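Local coordinates for protein CcbJ (Streptomyces caelestis, PDB 4HGZ) that probably transfers a methyl group from S-adenosyl-L-methionine to a nitrogen atom of its substrate, as a methyltransferase with a Rossmann-type core, at residues Thr139-Leu144 against Gln169-Ala174; Leu204-Ser209 against Pro233-Leu238; Val248-Asp253 against Arg257-Ser262. One frame throughout, in Å; residues are numbered along the deposited sequence.

Interaction 1 (Thr139-Leu144 against Gln169-Ala174); sequences TLFCLL and QCLNPA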
loop_
_atom_site.group_PDB
_atom_site.type_symbol
_atom_site.label_atom_id
_atom_site.label_comp_id
_atom_site.label_asym_id
_atom_site.label_seq_id
_atom_site.Cartn_x
_atom_site.Cartn_y
_atom_site.Cartn_z
ATOM N N THR C 139 -7.304 -14.685 24.836
ATOM C CA THR C 139 -7.984 -14.484 26.107
ATOM C C THR C 139 -7.197 -13.514 26.995
ATOM O O THR C 139 -7.755 -12.583 27.575
ATOM C CB THR C 139 -8.254 -15.800 26.833
ATOM O OG1 THR C 139 -9.356 -16.454 26.203
ATOM C CG2 THR C 139 -8.634 -15.540 28.289
ATOM N N LEU C 140 -5.892 -13.718 27.083
ATOM C CA LEU C 140 -5.080 -12.837 27.899
ATOM C C LEU C 140 -5.255 -11.399 27.466
ATOM O O LEU C 140 -5.223 -10.499 28.299
ATOM C CB LEU C 140 -3.605 -13.219 27.794
ATOM C CG LEU C 140 -2.653 -12.294 28.545
ATOM C CD1 LEU C 140 -2.894 -12.406 30.025
ATOM C CD2 LEU C 140 -1.206 -12.651 28.193
ATOM N N PHE C 141 -5.419 -11.172 26.162
ATOM C CA PHE C 141 -5.479 -9.796 25.645
ATOM C C PHE C 141 -6.862 -9.182 25.811
ATOM O O PHE C 141 -7.129 -8.093 25.306
ATOM C CB PHE C 141 -5.042 -9.725 24.180
ATOM C CG PHE C 141 -3.570 -9.987 23.962
ATOM C CD1 PHE C 141 -2.677 -9.983 25.025
ATOM C CD2 PHE C 141 -3.072 -10.211 22.687
ATOM C CE1 PHE C 141 -1.311 -10.217 24.815
ATOM C CE2 PHE C 141 -1.706 -10.444 22.469
ATOM C CZ PHE C 141 -0.826 -10.444 23.531
ATOM N N CYS C 142 -7.746 -9.892 26.501
ATOM C CA CYS C 142 -9.085 -9.380 26.816
ATOM C C CYS C 142 -9.022 -8.446 28.012
ATOM O O CYS C 142 -9.905 -7.623 28.213
ATOM C CB CYS C 142 -10.050 -10.534 27.116
ATOM S SG CYS C 142 -10.562 -11.426 25.615
ATOM N N LEU C 143 -7.969 -8.592 28.810
ATOM C CA LEU C 143 -7.704 -7.685 29.907
ATOM C C LEU C 143 -7.141 -6.391 29.324
ATOM O O LEU C 143 -6.110 -6.397 28.652
ATOM C CB LEU C 143 -6.723 -8.339 30.867
ATOM C CG LEU C 143 -7.296 -9.640 31.441
ATOM C CD1 LEU C 143 -6.258 -10.450 32.191
ATOM C CD2 LEU C 143 -8.470 -9.312 32.336
ATOM N N LEU C 144 -7.822 -5.280 29.566
ATOM C CA LEU C 144 -7.541 -4.067 28.807
ATOM C C LEU C 144 -6.398 -3.201 29.336
ATOM O O LEU C 144 -6.465 -1.987 29.288
ATOM C CB LEU C 144 -8.814 -3.245 28.610
ATOM C CG LEU C 144 -9.906 -4.034 27.884
ATOM C CD1 LEU C 144 -11.123 -3.164 27.564
ATOM C CD2 LEU C 144 -9.325 -4.635 26.615
ATOM N N GLN C 169 -1.928 -18.149 23.860
ATOM C CA GLN C 169 -1.912 -18.021 22.437
ATOM C C GLN C 169 -2.448 -16.650 22.123
ATOM O O GLN C 169 -3.597 -16.344 22.440
ATOM C CB GLN C 169 -2.818 -19.076 21.821
ATOM C CG GLN C 169 -3.121 -18.856 20.345
ATOM C CD GLN C 169 -4.117 -19.856 19.834
ATOM O OE1 GLN C 169 -5.231 -19.980 20.363
ATOM N NE2 GLN C 169 -3.718 -20.604 18.811
ATOM N N CYS C 170 -1.621 -15.827 21.489
ATOM C CA CYS C 170 -1.948 -14.423 21.262
ATOM C C CYS C 170 -1.611 -13.982 19.851
ATOM O O CYS C 170 -0.667 -14.478 19.253
ATOM C CB CYS C 170 -1.140 -13.542 22.212
ATOM S SG CYS C 170 -1.218 -13.991 23.915
ATOM N N LEU C 171 -2.363 -13.018 19.335
ATOM C CA LEU C 171 -2.030 -12.413 18.055
ATOM C C LEU C 171 -0.629 -11.821 18.117
ATOM O O LEU C 171 -0.206 -11.296 19.144
ATOM C CB LEU C 171 -3.054 -11.343 17.681
ATOM C CG LEU C 171 -3.074 -10.070 18.520
ATOM C CD1 LEU C 171 -2.150 -9.042 17.900
ATOM C CD2 LEU C 171 -4.490 -9.524 18.600
ATOM N N ASN C 172 0.093 -11.933 17.011
ATOM C CA ASN C 172 1.470 -11.466 16.912
ATOM C C ASN C 172 1.474 -10.233 16.013
ATOM O O ASN C 172 1.335 -10.341 14.798
ATOM C CB ASN C 172 2.315 -12.587 16.307
ATOM C CG ASN C 172 3.742 -12.158 15.984
ATOM O OD1 ASN C 172 4.459 -11.632 16.837
ATOM N ND2 ASN C 172 4.172 -12.427 14.746
ATOM N N PRO C 173 1.591 -9.048 16.621
ATOM C CA PRO C 173 1.387 -7.778 15.921
ATOM C C PRO C 173 2.205 -7.638 14.626
ATOM O O PRO C 173 1.649 -7.252 13.593
ATOM C CB PRO C 173 1.804 -6.734 16.956
ATOM C CG PRO C 173 1.638 -7.409 18.267
ATOM C CD PRO C 173 1.921 -8.857 18.042
ATOM N N ALA C 174 3.499 -7.958 14.672
ATOM C CA ALA C 174 4.321 -7.911 13.454
ATOM C C ALA C 174 3.660 -8.646 12.298
ATOM O O ALA C 174 3.417 -8.067 11.239
ATOM C CB ALA C 174 5.700 -8.479 13.704
HETATM O O HOH W 1 -4.276 -15.394 25.097
#

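Interaction 2 (Leu204-Ser209 against Pro233-Leu238); sequences LAQTLS and PAELDL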
loop_
_atom_site.group_PDB
_atom_site.type_symbol
_atom_site.label_atom_id
_atom_site.label_comp_id
_atom_site.label_asym_id
_atom_site.label_seq_id
_atom_site.Cartn_x
_atom_site.Cartn_y
_atom_site.Cartn_z
ATOM N N LEU C 204 -0.524 3.093 19.545
ATOM C CA LEU C 204 0.158 3.645 20.723
ATOM C C LEU C 204 -0.324 2.961 22.006
ATOM O O LEU C 204 0.476 2.427 22.759
ATOM C CB LEU C 204 -0.031 5.160 20.805
ATOM C CG LEU C 204 0.807 5.861 21.868
ATOM C CD1 LEU C 204 2.194 5.257 21.920
ATOM C CD2 LEU C 204 0.888 7.349 21.600
ATOM N N ALA C 205 -1.634 2.950 22.235
ATOM C CA ALA C 205 -2.194 2.229 23.382
ATOM C C ALA C 205 -2.177 0.721 23.166
ATOM O O ALA C 205 -2.409 -0.037 24.099
ATOM C CB ALA C 205 -3.602 2.685 23.650
ATOM N N GLN C 206 -1.921 0.303 21.928
ATOM C CA GLN C 206 -1.947 -1.102 21.543
ATOM C C GLN C 206 -3.302 -1.758 21.791
ATOM O O GLN C 206 -3.396 -2.876 22.294
ATOM C CB GLN C 206 -0.815 -1.861 22.230
ATOM C CG GLN C 206 0.540 -1.254 21.893
ATOM C CD GLN C 206 1.692 -1.926 22.613
ATOM O OE1 GLN C 206 2.793 -1.384 22.662
ATOM N NE2 GLN C 206 1.446 -3.108 23.180
ATOM N N THR C 207 -4.356 -1.057 21.408
ATOM C CA THR C 207 -5.694 -1.597 21.553
ATOM C C THR C 207 -6.338 -1.872 20.218
ATOM O O THR C 207 -6.024 -1.227 19.213
ATOM C CB THR C 207 -6.614 -0.615 22.291
ATOM O OG1 THR C 207 -6.567 0.662 21.636
ATOM C CG2 THR C 207 -6.170 -0.458 23.724
ATOM N N LEU C 208 -7.259 -2.830 20.228
ATOM C CA LEU C 208 -8.196 -3.029 19.132
ATOM C C LEU C 208 -9.605 -3.013 19.698
ATOM O O LEU C 208 -9.894 -3.646 20.719
ATOM C CB LEU C 208 -7.962 -4.366 18.449
ATOM C CG LEU C 208 -6.723 -4.482 17.593
ATOM C CD1 LEU C 208 -6.392 -5.953 17.448
ATOM C CD2 LEU C 208 -6.976 -3.815 16.238
ATOM N N SER C 209 -10.477 -2.280 19.028
ATOM C CA SER C 209 -11.878 -2.259 19.369
ATOM C C SER C 209 -12.646 -2.515 18.070
ATOM O O SER C 209 -12.507 -1.778 17.094
ATOM C CB SER C 209 -12.248 -0.912 19.975
ATOM O OG SER C 209 -13.648 -0.810 20.153
ATOM N N PRO C 233 5.719 -9.591 21.584
ATOM C CA PRO C 233 6.451 -10.704 22.189
ATOM C C PRO C 233 7.490 -10.275 23.234
ATOM O O PRO C 233 7.524 -10.833 24.329
ATOM C CB PRO C 233 7.136 -11.345 20.983
ATOM C CG PRO C 233 6.115 -11.176 19.899
ATOM C CD PRO C 233 5.505 -9.800 20.137
ATOM N N ALA C 234 8.331 -9.299 22.915
ATOM C CA ALA C 234 9.377 -8.904 23.857
ATOM C C ALA C 234 8.806 -8.198 25.084
ATOM O O ALA C 234 9.320 -8.363 26.191
ATOM C CB ALA C 234 10.449 -8.047 23.176
ATOM N N GLU C 235 7.756 -7.408 24.881
ATOM C CA GLU C 235 7.039 -6.781 25.984
ATOM C C GLU C 235 6.419 -7.891 26.823
ATOM O O GLU C 235 6.570 -7.927 28.043
ATOM C CB GLU C 235 5.941 -5.854 25.453
ATOM C CG GLU C 235 5.056 -5.217 26.517
ATOM C CD GLU C 235 3.741 -4.657 25.963
ATOM O OE1 GLU C 235 3.517 -4.714 24.732
ATOM O OE2 GLU C 235 2.923 -4.157 26.771
ATOM N N LEU C 236 5.737 -8.814 26.149
ATOM C CA LEU C 236 5.069 -9.918 26.824
ATOM C C LEU C 236 6.034 -10.715 27.699
ATOM O O LEU C 236 5.739 -11.008 28.865
ATOM C CB LEU C 236 4.412 -10.832 25.803
ATOM C CG LEU C 236 3.487 -11.901 26.368
ATOM C CD1 LEU C 236 2.356 -11.253 27.162
ATOM C CD2 LEU C 236 2.947 -12.745 25.213
ATOM N N ASP C 237 7.190 -11.052 27.137
ATOM C CA ASP C 237 8.208 -11.804 27.870
ATOM C C ASP C 237 8.694 -11.049 29.111
ATOM O O ASP C 237 9.030 -11.656 30.134
ATOM C CB ASP C 237 9.398 -12.130 26.958
ATOM C CG ASP C 237 9.046 -13.141 25.869
ATOM O OD1 ASP C 237 7.951 -13.764 25.922
ATOM O OD2 ASP C 237 9.878 -13.312 24.953
ATOM N N LEU C 238 8.735 -9.724 29.022
ATOM C CA LEU C 238 9.186 -8.932 30.156
ATOM C C LEU C 238 8.084 -8.914 31.221
ATOM O O LEU C 238 8.353 -9.008 32.422
ATOM C CB LEU C 238 9.569 -7.520 29.710
ATOM C CG LEU C 238 10.103 -6.617 30.815
ATOM C CD1 LEU C 238 11.240 -7.325 31.531
ATOM C CD2 LEU C 238 10.540 -5.272 30.267
#

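Interaction 3 (Val248-Asp253 against Arg257-Ser262); sequences VERHAD and RRFDAS. With SO4 (sulfate ion), chain T; SO4 (sulfate ion), chain S.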
loop_
_atom_site.group_PDB
_atom_site.type_symbol
_atom_site.label_atom_id
_atom_site.label_comp_id
_atom_site.label_asym_id
_atom_site.label_seq_id
_atom_site.Cartn_x
_atom_site.Cartn_y
_atom_site.Cartn_z
ATOM N N VAL C 248 9.890 -20.649 28.023
ATOM C CA VAL C 248 10.603 -21.881 27.695
ATOM C C VAL C 248 10.470 -22.264 26.227
ATOM O O VAL C 248 11.338 -22.942 25.691
ATOM C CB VAL C 248 10.198 -23.067 28.588
ATOM C CG1 VAL C 248 10.699 -22.841 29.991
ATOM C CG2 VAL C 248 8.691 -23.256 28.588
ATOM N N GLU C 249 9.399 -21.833 25.570
ATOM C CA GLU C 249 9.286 -22.082 24.138
ATOM C C GLU C 249 8.203 -21.248 23.477
ATOM O O GLU C 249 7.214 -20.874 24.111
ATOM C CB GLU C 249 9.063 -23.567 23.859
ATOM C CG GLU C 249 7.856 -24.165 24.551
ATOM C CD GLU C 249 7.823 -25.686 24.478
ATOM O OE1 GLU C 249 6.878 -26.240 23.876
ATOM O OE2 GLU C 249 8.741 -26.327 25.027
ATOM N N ARG C 250 8.407 -20.952 22.198
ATOM C CA ARG C 250 7.431 -20.213 21.421
ATOM C C ARG C 250 7.263 -20.840 20.050
ATOM O O ARG C 250 8.245 -21.108 19.360
ATOM C CB ARG C 250 7.846 -18.754 21.256
ATOM C CG ARG C 250 6.648 -17.838 21.235
ATOM C CD ARG C 250 6.953 -16.468 20.705
ATOM N NE ARG C 250 7.942 -15.767 21.509
ATOM C CZ ARG C 250 7.692 -15.211 22.684
ATOM N NH1 ARG C 250 6.485 -15.285 23.215
ATOM N NH2 ARG C 250 8.661 -14.590 23.336
ATOM N N HIS C 251 6.016 -21.067 19.656
ATOM C CA HIS C 251 5.706 -21.574 18.324
ATOM C C HIS C 251 4.726 -20.628 17.637
ATOM O O HIS C 251 4.252 -19.660 18.236
ATOM C CB HIS C 251 5.081 -22.968 18.410
ATOM C CG HIS C 251 5.726 -23.858 19.418
ATOM N ND1 HIS C 251 6.739 -24.733 19.096
ATOM C CD2 HIS C 251 5.494 -24.020 20.742
ATOM C CE1 HIS C 251 7.113 -25.393 20.178
ATOM N NE2 HIS C 251 6.371 -24.979 21.191
ATOM N N ALA C 252 4.414 -20.923 16.385
ATOM C CA ALA C 252 3.467 -20.129 15.625
ATOM C C ALA C 252 2.057 -20.596 15.912
ATOM O O ALA C 252 1.093 -19.891 15.640
ATOM C CB ALA C 252 3.753 -20.264 14.127
ATOM N N ASP C 253 1.936 -21.803 16.436
ATOM C CA ASP C 253 0.632 -22.430 16.530
ATOM C C ASP C 253 0.735 -23.727 17.329
ATOM O O ASP C 253 1.830 -24.131 17.718
ATOM C CB ASP C 253 0.099 -22.696 15.132
ATOM C CG ASP C 253 0.853 -23.809 14.428
ATOM O OD1 ASP C 253 1.689 -24.473 15.086
ATOM O OD2 ASP C 253 0.605 -24.022 13.221
ATOM N N ARG C 257 4.809 -25.367 14.751
ATOM C CA ARG C 257 5.485 -24.819 13.589
ATOM C C ARG C 257 6.380 -23.685 14.029
ATOM O O ARG C 257 6.091 -23.017 15.019
ATOM C CB ARG C 257 4.481 -24.315 12.562
ATOM C CG ARG C 257 3.627 -25.400 12.006
ATOM C CD ARG C 257 2.785 -24.900 10.883
ATOM N NE ARG C 257 2.285 -26.031 10.119
ATOM C CZ ARG C 257 1.131 -26.632 10.357
ATOM N NH1 ARG C 257 0.349 -26.199 11.333
ATOM N NH2 ARG C 257 0.764 -27.659 9.612
ATOM N N ARG C 258 7.460 -23.470 13.284
ATOM C CA ARG C 258 8.408 -22.408 13.582
ATOM C C ARG C 258 7.729 -21.030 13.648
ATOM O O ARG C 258 6.966 -20.655 12.768
ATOM C CB ARG C 258 9.524 -22.401 12.537
ATOM C CG ARG C 258 10.875 -21.928 13.057
ATOM C CD ARG C 258 11.821 -21.558 11.920
ATOM N NE ARG C 258 11.604 -20.184 11.470
ATOM C CZ ARG C 258 12.218 -19.628 10.429
ATOM N NH1 ARG C 258 13.090 -20.330 9.720
ATOM N NH2 ARG C 258 11.957 -18.369 10.097
ATOM N N PHE C 259 8.009 -20.287 14.708
ATOM C CA PHE C 259 7.481 -18.941 14.870
ATOM C C PHE C 259 8.422 -17.955 14.218
ATOM O O PHE C 259 9.623 -17.964 14.492
ATOM C CB PHE C 259 7.379 -18.616 16.355
ATOM C CG PHE C 259 7.036 -17.180 16.650
ATOM C CD1 PHE C 259 5.756 -16.688 16.403
ATOM C CD2 PHE C 259 7.979 -16.328 17.215
ATOM C CE1 PHE C 259 5.421 -15.366 16.702
ATOM C CE2 PHE C 259 7.653 -15.004 17.518
ATOM C CZ PHE C 259 6.373 -14.524 17.260
ATOM N N ASP C 260 7.887 -17.100 13.354
ATOM C CA ASP C 260 8.707 -16.056 12.749
ATOM C C ASP C 260 7.906 -14.791 12.498
ATOM O O ASP C 260 6.689 -14.754 12.706
ATOM C CB ASP C 260 9.324 -16.542 11.440
ATOM C CG ASP C 260 8.286 -16.800 10.367
ATOM O OD1 ASP C 260 7.255 -16.093 10.353
ATOM O OD2 ASP C 260 8.500 -17.705 9.532
ATOM N N ALA C 261 8.597 -13.770 12.012
ATOM C CA ALA C 261 8.027 -12.447 11.853
ATOM C C ALA C 261 6.672 -12.455 11.160
ATOM O O ALA C 261 5.835 -11.592 11.430
ATOM C CB ALA C 261 9.005 -11.537 11.109
ATOM N N SER C 262 6.447 -13.418 10.269
ATOM C CA SER C 262 5.197 -13.432 9.516
ATOM C C SER C 262 4.084 -14.243 10.180
ATOM O O SER C 262 2.981 -14.345 9.645
ATOM C CB SER C 262 5.429 -13.936 8.096
ATOM O OG SER C 262 5.654 -15.327 8.106
HETATM S S SO4 T . 3.501 -28.232 7.382
HETATM O O1 SO4 T . 4.233 -29.241 6.622
HETATM O O2 SO4 T . 3.443 -26.994 6.611
HETATM O O3 SO4 T . 2.151 -28.729 7.667
HETATM O O4 SO4 T . 4.196 -27.955 8.635
HETATM S S SO4 S . 8.482 -25.669 10.393
HETATM O O1 SO4 S . 8.687 -26.693 9.371
HETATM O O2 SO4 S . 9.615 -24.745 10.378
HETATM O O3 SO4 S . 7.248 -24.930 10.106
HETATM O O4 SO4 S . 8.414 -26.322 11.696
HETATM O O HOH W 2 9.497 -21.585 16.974
#

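Interaction 1 (Thr139-Leu144 against Gln169-Ala174)
In the Rossmann-type sheet of the methyltransferase core, strand 164-171 lies next to strand 130-135, and F141 and C170 meet where the loop leaving 130-135 passes the end of its neighbour. The contact is a cysteine sulfur-aromatic one. C170 SG sits over one face of the F141 ring, 3.9 Å from the ring centroid and 23° off the normal, displaced toward the rim on the side of CZ, to which SG comes within 3.6 Å. The F141 ring is put there by a first torsion that sets CG anti to the carbonyl carbon (chi1 -69°), within the short 3-10 segment 140-142. The edge of the same ring is turned to the next residue of the strand: L171 O lies near the ring plane, 3.7 Å from F141 CE2, and the L171 side chain crosses that of F141 at a slant, with L171 CG 4.2 Å from F141 CD2. L140 contributes more loosely, its CD2 being 4.5 Å from C170 SG. A water joins the two backbones, accepting from L140 N at 3.1 Å and donating to Q169 O at 2.9 Å; no direct hydrogen bond spans the segments. All four touching residues are buried. Loop and strand are tied further by Q169 OE1, which accepts from F137 N, and by L171 N, which donates to N138 OD1. On the surrounding elements, F141 also packs on Q149 of helix 146-159, L140 on L236 of helix 233-242, and C170 and L171 on H266 and Y265 of strand 265-272.

Interaction 2 (Leu204-Ser209 against Pro233-Leu238)
Q206 carries CG anti to its carbonyl carbon, whereas E235 leaves helix 233-242 with CG opposite the backbone N (chi1 176°); beyond CG both chains run straight, in opposing directions, until only their polar ends meet. In this way they bridge backbones that stay well separated, Q206 CA lying 11.5 Å from E235 CA. Q206 NE2 donates to E235 OE1 at 3.0 Å, and the bond is almost linear, with an N-H...O angle of 174°. The acceptor lies in the amide plane of Q206, and the donor arrives at the syn lone pair of OE1, on the side of the other carboxylate oxygen. The two flat groups are nonetheless turned 79° apart, which excludes stacking. Q206 lies just before strand 207-216, in a G1 beta bulge with T207 opposite D202; the bond therefore links the entry to that strand of the four-stranded antiparallel sheet with the first turn of the helix. Both ends have further partners: Q206 NE2 also donates to Y230 O, E235 OE1 accepts from Y232 N, and E235 OE2 takes a hydrogen bond from Q146 NE2 and a salt bridge from R229. With both residues buried, the carboxylate is thus met by several N-H donors and one positive charge, an environment that would be expected to favour its ionised form and to fix the rotation of both planar groups.

Interaction 3 (Val248-Asp253 against Arg257-Ser262)
R257 crosses D253 where the chain turns back after strand 245-251, and its side chain can be followed outward from CB, which lies 3.8 Å from D253 OD1. CG is set anti to the carbonyl carbon (chi1 -64°), and the chain then runs extended to NE, carrying CG and CD past D253 OD2. At the tip NH1 turns back to the aspartate, donating to D253 OD2 at 2.9 Å in a salt bridge with an N-H...O angle of 161°. OD2 lies in the guanidinium plane and is met on its syn side, although carboxylate and guanidinium are 76° apart. NE donates to O4 of a sulfate, probably from the crystallisation liquor, and NH2 to its O3 at 2.6 Å. R258 N makes a weak bond to a second sulfate; R257 NE and R258 N of the fourth subunit also bind sulfate here. The other carboxylate oxygen, D253 OD1, accepts from R257 N at 3.3 Å and from E255 N.

The backbones are joined by A252 N, which donates to R257 O at 3.0 Å, and by a water that donates to R250 O and accepts from F259 N. Further along, F259 takes R250 CD over one face in a CH-pi contact, CD being 3.8 Å from the ring centroid. From CD the R250 chain draws away from the ring face, and NH2 forms a salt bridge with D237.

Chemically, this turn at the surface combines a salt bridge and backbone hydrogen bonds with the packing of F259 on R250. The split of R257 between carboxylate and sulfate uses all three of its nitrogens, while E255 gives NH1 a second acidic partner; these anions would be expected to balance its charge and hold the guanidinium plane in place.

Interactions 1 and 2 are buried and interaction 3 lies at the surface, and their chemistry follows: sulfur, ring and aliphatic packing in the first, one straight amide-carboxylate bond in the second, salt bridges and bound sulfates in the third. Interactions 1 and 3 both reach the mixed sheet, whereas interaction 2 ties helix 233-242 to the antiparallel sheet. That helix borders both other contacts, its P233 touching N172 of interaction 1 and F259 of interaction 3, while N172 and F259 also touch each other. L171 meets L208 between interactions 1 and 2. Centres lie about 8 Å apart for interactions 1 and 2 and about 17 Å for 2 and 3; all three touch a second subunit.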